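Local coordinates for uncharacterized protein (Legionella pneumophila subsp. pneumophila str. Philadelphia 1, PDB 4RXV), which is of unknown function but carries a RavJ-type peptidase domain of clan CA, which suggests a cysteine-protease-like fold, in its N-terminal part, at residues Leu114-Arg120 with Thr216-Leu221. Residues are numbered along the deposited sequence; the frame is centred on the assembly and turned at random. Where two conformers were deposited one is given.
Sequences LDDPQIR and TRTGQL
Asp115, in the short link between helices 105-114 and 117-122, meets the loop at Gly219-Leu221 with both its backbone and its carboxylate. The carbonyl O of Asp115 accepts from Gly219 N (2.9 Å), with the donor in the carbonyl plane. The side chain swings its CG anti to the backbone N (chi1 -168°), which carries the carboxylate to the next two amides. Asp115 OD1 takes Gln220 N at 2.7 Å through its syn lone pair, while Asp115 OD2 receives Leu221 N at 2.9 Å from well above the carboxylate plane. Three consecutive N-H groups thus converge on one residue. Leu221 adds an apolar touch, its CD1 lying 3.8 Å from Asp115 CB. Gly219 sits in this loop at a positive phi (73°), a shape that suits glycine. Thr218 fills the middle of the contact: its CB sits over the Asp115 carbonyl and beside the Pro117 ring, and its methyl CG2 lies over one face of the Arg120 guanidinium, 3.6 Å from CZ of that arginine. Arg120, bent at chi2 (-78°), turns this group so that two carbonyls lie in its plane. Arg120 NE and NH2 close side-on on Leu114 O, and NH1 and NH2 grip Thr216 O end-on, Arg120 NH2 lying 2.9 Å from Thr216 O. NH2 therefore serves both carbonyls, and the four bonds fix the rotation of the flat group. The 216-221 loop also leans on helix 74-84, where Gln75 OE1 accepts from Gln220 NE2 and Ile78 packs against Leu221. The contact joins the link between two helices to the loop after strand 202-206. With backbone N-H groups meeting the carboxylate and carbonyls meeting the guanidinium, both charges are probably stabilised without a direct salt bridge between Asp115 and Arg120.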
ATOM      1  N   LEU A 114       0.114   6.318   8.843  1.00  8.58           N
ATOM      2  CA  LEU A 114       0.922   6.677  10.000  1.00  9.13           C
ATOM      3  C   LEU A 114       1.030   8.189  10.149  1.00  9.91           C
ATOM      4  O   LEU A 114       1.313   8.685  11.229  1.00 10.68           O
ATOM      5  CB  LEU A 114       2.309   6.008   9.923  1.00  9.60           C
ATOM      6  CG  LEU A 114       2.291   4.508  10.249  1.00 10.11           C
ATOM      7  CD1 LEU A 114       3.510   3.805   9.726  1.00 11.46           C
ATOM      8  CD2 LEU A 114       2.151   4.275  11.736  1.00 11.66           C
ATOM      9  N   ASP A 115       0.867   8.922   9.056  1.00 10.20           N
ATOM     10  CA  ASP A 115       0.992  10.370   9.058  1.00 10.58           C
ATOM     11  C   ASP A 115      -0.283  11.058   9.519  1.00 12.18           C
ATOM     12  O   ASP A 115      -0.279  12.262   9.652  1.00 14.73           O
ATOM     13  CB  ASP A 115       1.342  10.857   7.653  1.00 11.77           C
ATOM     14  CG  ASP A 115       1.769  12.296   7.635  1.00 11.49           C
ATOM     15  OD1 ASP A 115       2.721  12.630   8.360  1.00 11.42           O
ATOM     16  OD2 ASP A 115       1.142  13.087   6.900  1.00 13.41           O
ATOM     17  N   ASP A 116      -1.356  10.306   9.737  1.00 12.59           N
ATOM     18  CA  ASP A 116      -2.656  10.874  10.089  1.00 14.54           C
ATOM     19  C   ASP A 116      -2.899  10.827  11.598  1.00 13.10           C
ATOM     20  O   ASP A 116      -2.929   9.767  12.201  1.00 11.58           O
ATOM     21  CB  ASP A 116      -3.752  10.095   9.361  1.00 18.31           C
ATOM     22  CG  ASP A 116      -5.118  10.721   9.511  1.00 24.37           C
ATOM     23  OD1 ASP A 116      -5.618  10.786  10.652  1.00 25.94           O
ATOM     24  OD2 ASP A 116      -5.710  11.129   8.484  1.00 26.75           O
ATOM     25  N   PRO A 117      -3.127  11.987  12.224  1.00 17.14           N
ATOM     26  CA  PRO A 117      -3.260  11.983  13.687  1.00 17.99           C
ATOM     27  C   PRO A 117      -4.519  11.303  14.216  1.00 17.42           C
ATOM     28  O   PRO A 117      -4.504  10.742  15.303  1.00 19.21           O
ATOM     29  CB  PRO A 117      -3.275  13.478  14.042  1.00 20.82           C
ATOM     30  CG  PRO A 117      -3.730  14.146  12.805  1.00 22.32           C
ATOM     31  CD  PRO A 117      -3.207  13.345  11.664  1.00 20.31           C
ATOM     32  N   GLN A 118      -5.590  11.310  13.437  0.61 15.97           N
ATOM     33  CA  GLN A 118      -6.828  10.685  13.896  0.61 15.40           C
ATOM     34  C   GLN A 118      -6.770   9.166  13.720  0.61 12.13           C
ATOM     35  O   GLN A 118      -7.423   8.419  14.429  0.61 12.93           O
ATOM     36  CB  GLN A 118      -8.028  11.271  13.164  0.61 18.84           C
ATOM     37  CG  GLN A 118      -8.241  12.741  13.460  0.61 23.22           C
ATOM     38  CD  GLN A 118      -9.371  13.334  12.647  0.61 30.61           C
ATOM     39  OE1 GLN A 118      -9.797  12.760  11.645  0.61 33.46           O
ATOM     40  NE2 GLN A 118      -9.866  14.483  13.078  0.61 31.40           N
ATOM     41  N   ILE A 119      -5.960   8.704  12.774  1.00 12.49           N
ATOM     42  CA  ILE A 119      -5.682   7.275  12.678  1.00 13.50           C
ATOM     43  C   ILE A 119      -4.862   6.830  13.895  1.00 12.92           C
ATOM     44  O   ILE A 119      -5.120   5.776  14.451  1.00 13.62           O
ATOM     45  CB  ILE A 119      -4.993   6.918  11.381  1.00 15.31           C
ATOM     46  CG1 ILE A 119      -5.940   7.256  10.231  1.00 20.48           C
ATOM     47  CG2 ILE A 119      -4.554   5.426  11.397  1.00 16.93           C
ATOM     48  CD1 ILE A 119      -6.324   6.082   9.387  1.00 30.41           C
ATOM     49  N   ARG A 120      -3.897   7.646  14.301  1.00 13.62           N
ATOM     50  CA  ARG A 120      -3.018   7.292  15.434  1.00 17.16           C
ATOM     51  C   ARG A 120      -3.793   6.894  16.683  1.00 16.27           C
ATOM     52  O   ARG A 120      -3.356   6.051  17.456  1.00 20.37           O
ATOM     53  CB  ARG A 120      -2.129   8.470  15.872  1.00 20.09           C
ATOM     54  CG  ARG A 120      -1.012   8.848  14.975  1.00 23.25           C
ATOM     55  CD  ARG A 120       0.204   7.923  15.097  1.00 16.63           C
ATOM     56  NE  ARG A 120       1.185   8.375  14.125  1.00 13.13           N
ATOM     57  CZ  ARG A 120       2.279   9.063  14.399  1.00 12.82           C
ATOM     58  NH1 ARG A 120       2.638   9.343  15.637  1.00 13.44           N
ATOM     59  NH2 ARG A 120       3.038   9.448  13.405  1.00 12.36           N
ATOM     60  N   THR A 216       7.198  10.473  16.093  1.00 11.75           N
ATOM     61  CA  THR A 216       7.049  10.644  14.657  1.00 11.88           C
ATOM     62  C   THR A 216       5.911  11.632  14.419  1.00 11.18           C
ATOM     63  O   THR A 216       4.760  11.371  14.733  1.00 11.57           O
ATOM     64  CB  THR A 216       6.765   9.295  13.971  1.00 11.28           C
ATOM     65  OG1 THR A 216       7.837   8.385  14.244  1.00 12.99           O
ATOM     66  CG2 THR A 216       6.649   9.467  12.463  1.00 12.04           C
ATOM     67  N   ARG A 217       6.262  12.762  13.834  1.00 13.18           N
ATOM     68  CA  ARG A 217       5.333  13.825  13.507  1.00 15.06           C
ATOM     69  C   ARG A 217       4.227  13.363  12.565  1.00 13.81           C
ATOM     70  O   ARG A 217       4.456  12.553  11.671  1.00 13.46           O
ATOM     71  CB  ARG A 217       6.130  14.922  12.793  1.00 19.93           C
ATOM     72  CG  ARG A 217       5.602  16.327  12.935  1.00 30.27           C
ATOM     73  CD  ARG A 217       6.704  17.360  12.625  1.00 34.23           C
ATOM     74  NE  ARG A 217       6.496  18.637  13.308  1.00 53.46           N
ATOM     75  CZ  ARG A 217       6.997  18.958  14.503  1.00 60.86           C
ATOM     76  NH1 ARG A 217       7.723  18.089  15.196  1.00 62.51           N
ATOM     77  NH2 ARG A 217       6.727  20.144  15.035  1.00 55.43           N
ATOM     78  N   THR A 218       3.026  13.887  12.756  1.00 13.94           N
ATOM     79  CA  THR A 218       1.951  13.697  11.801  1.00 13.69           C
ATOM     80  C   THR A 218       1.819  14.921  10.887  1.00 13.67           C
ATOM     81  O   THR A 218       2.376  15.984  11.169  1.00 15.59           O
ATOM     82  CB  THR A 218       0.618  13.426  12.512  1.00 16.92           C
ATOM     83  OG1 THR A 218       0.285  14.520  13.386  1.00 20.21           O
ATOM     84  CG2 THR A 218       0.686  12.130  13.305  1.00 16.91           C
ATOM     85  N   GLY A 219       1.076  14.795   9.795  1.00 13.58           N
ATOM     86  CA  GLY A 219       0.891  15.921   8.886  1.00 13.69           C
ATOM     87  C   GLY A 219       2.122  16.259   8.055  1.00 13.08           C
ATOM     88  O   GLY A 219       2.238  17.366   7.525  1.00 15.20           O
ATOM     89  N   GLN A 220       3.055  15.316   7.953  1.00 11.56           N
ATOM     90  CA  GLN A 220       4.227  15.508   7.115  1.00 11.26           C
ATOM     91  C   GLN A 220       3.915  15.444   5.630  1.00 11.93           C
ATOM     92  O   GLN A 220       4.646  16.023   4.816  1.00 13.58           O
ATOM     93  CB  GLN A 220       5.285  14.467   7.425  1.00 11.51           C
ATOM     94  CG  GLN A 220       5.746  14.505   8.837  1.00 12.18           C
ATOM     95  CD  GLN A 220       6.890  13.563   9.065  1.00 12.51           C
ATOM     96  OE1 GLN A 220       7.916  13.642   8.398  1.00 14.21           O
ATOM     97  NE2 GLN A 220       6.709  12.639   9.978  1.00 12.64           N
ATOM     98  N   LEU A 221       2.862  14.718   5.259  1.00 11.46           N
ATOM     99  CA  LEU A 221       2.590  14.466   3.848  1.00 11.73           C
ATOM    100  C   LEU A 221       1.536  15.420   3.295  1.00 13.76           C
ATOM    101  O   LEU A 221       0.584  15.820   3.971  1.00 16.23           O
ATOM    102  CB  LEU A 221       2.084  13.043   3.630  1.00 12.31           C
ATOM    103  CG  LEU A 221       2.993  11.918   4.106  1.00 12.28           C
ATOM    104  CD1 LEU A 221       2.341  10.572   3.962  1.00 12.99           C
ATOM    105  CD2 LEU A 221       4.332  11.942   3.369  1.00 14.66           C
TER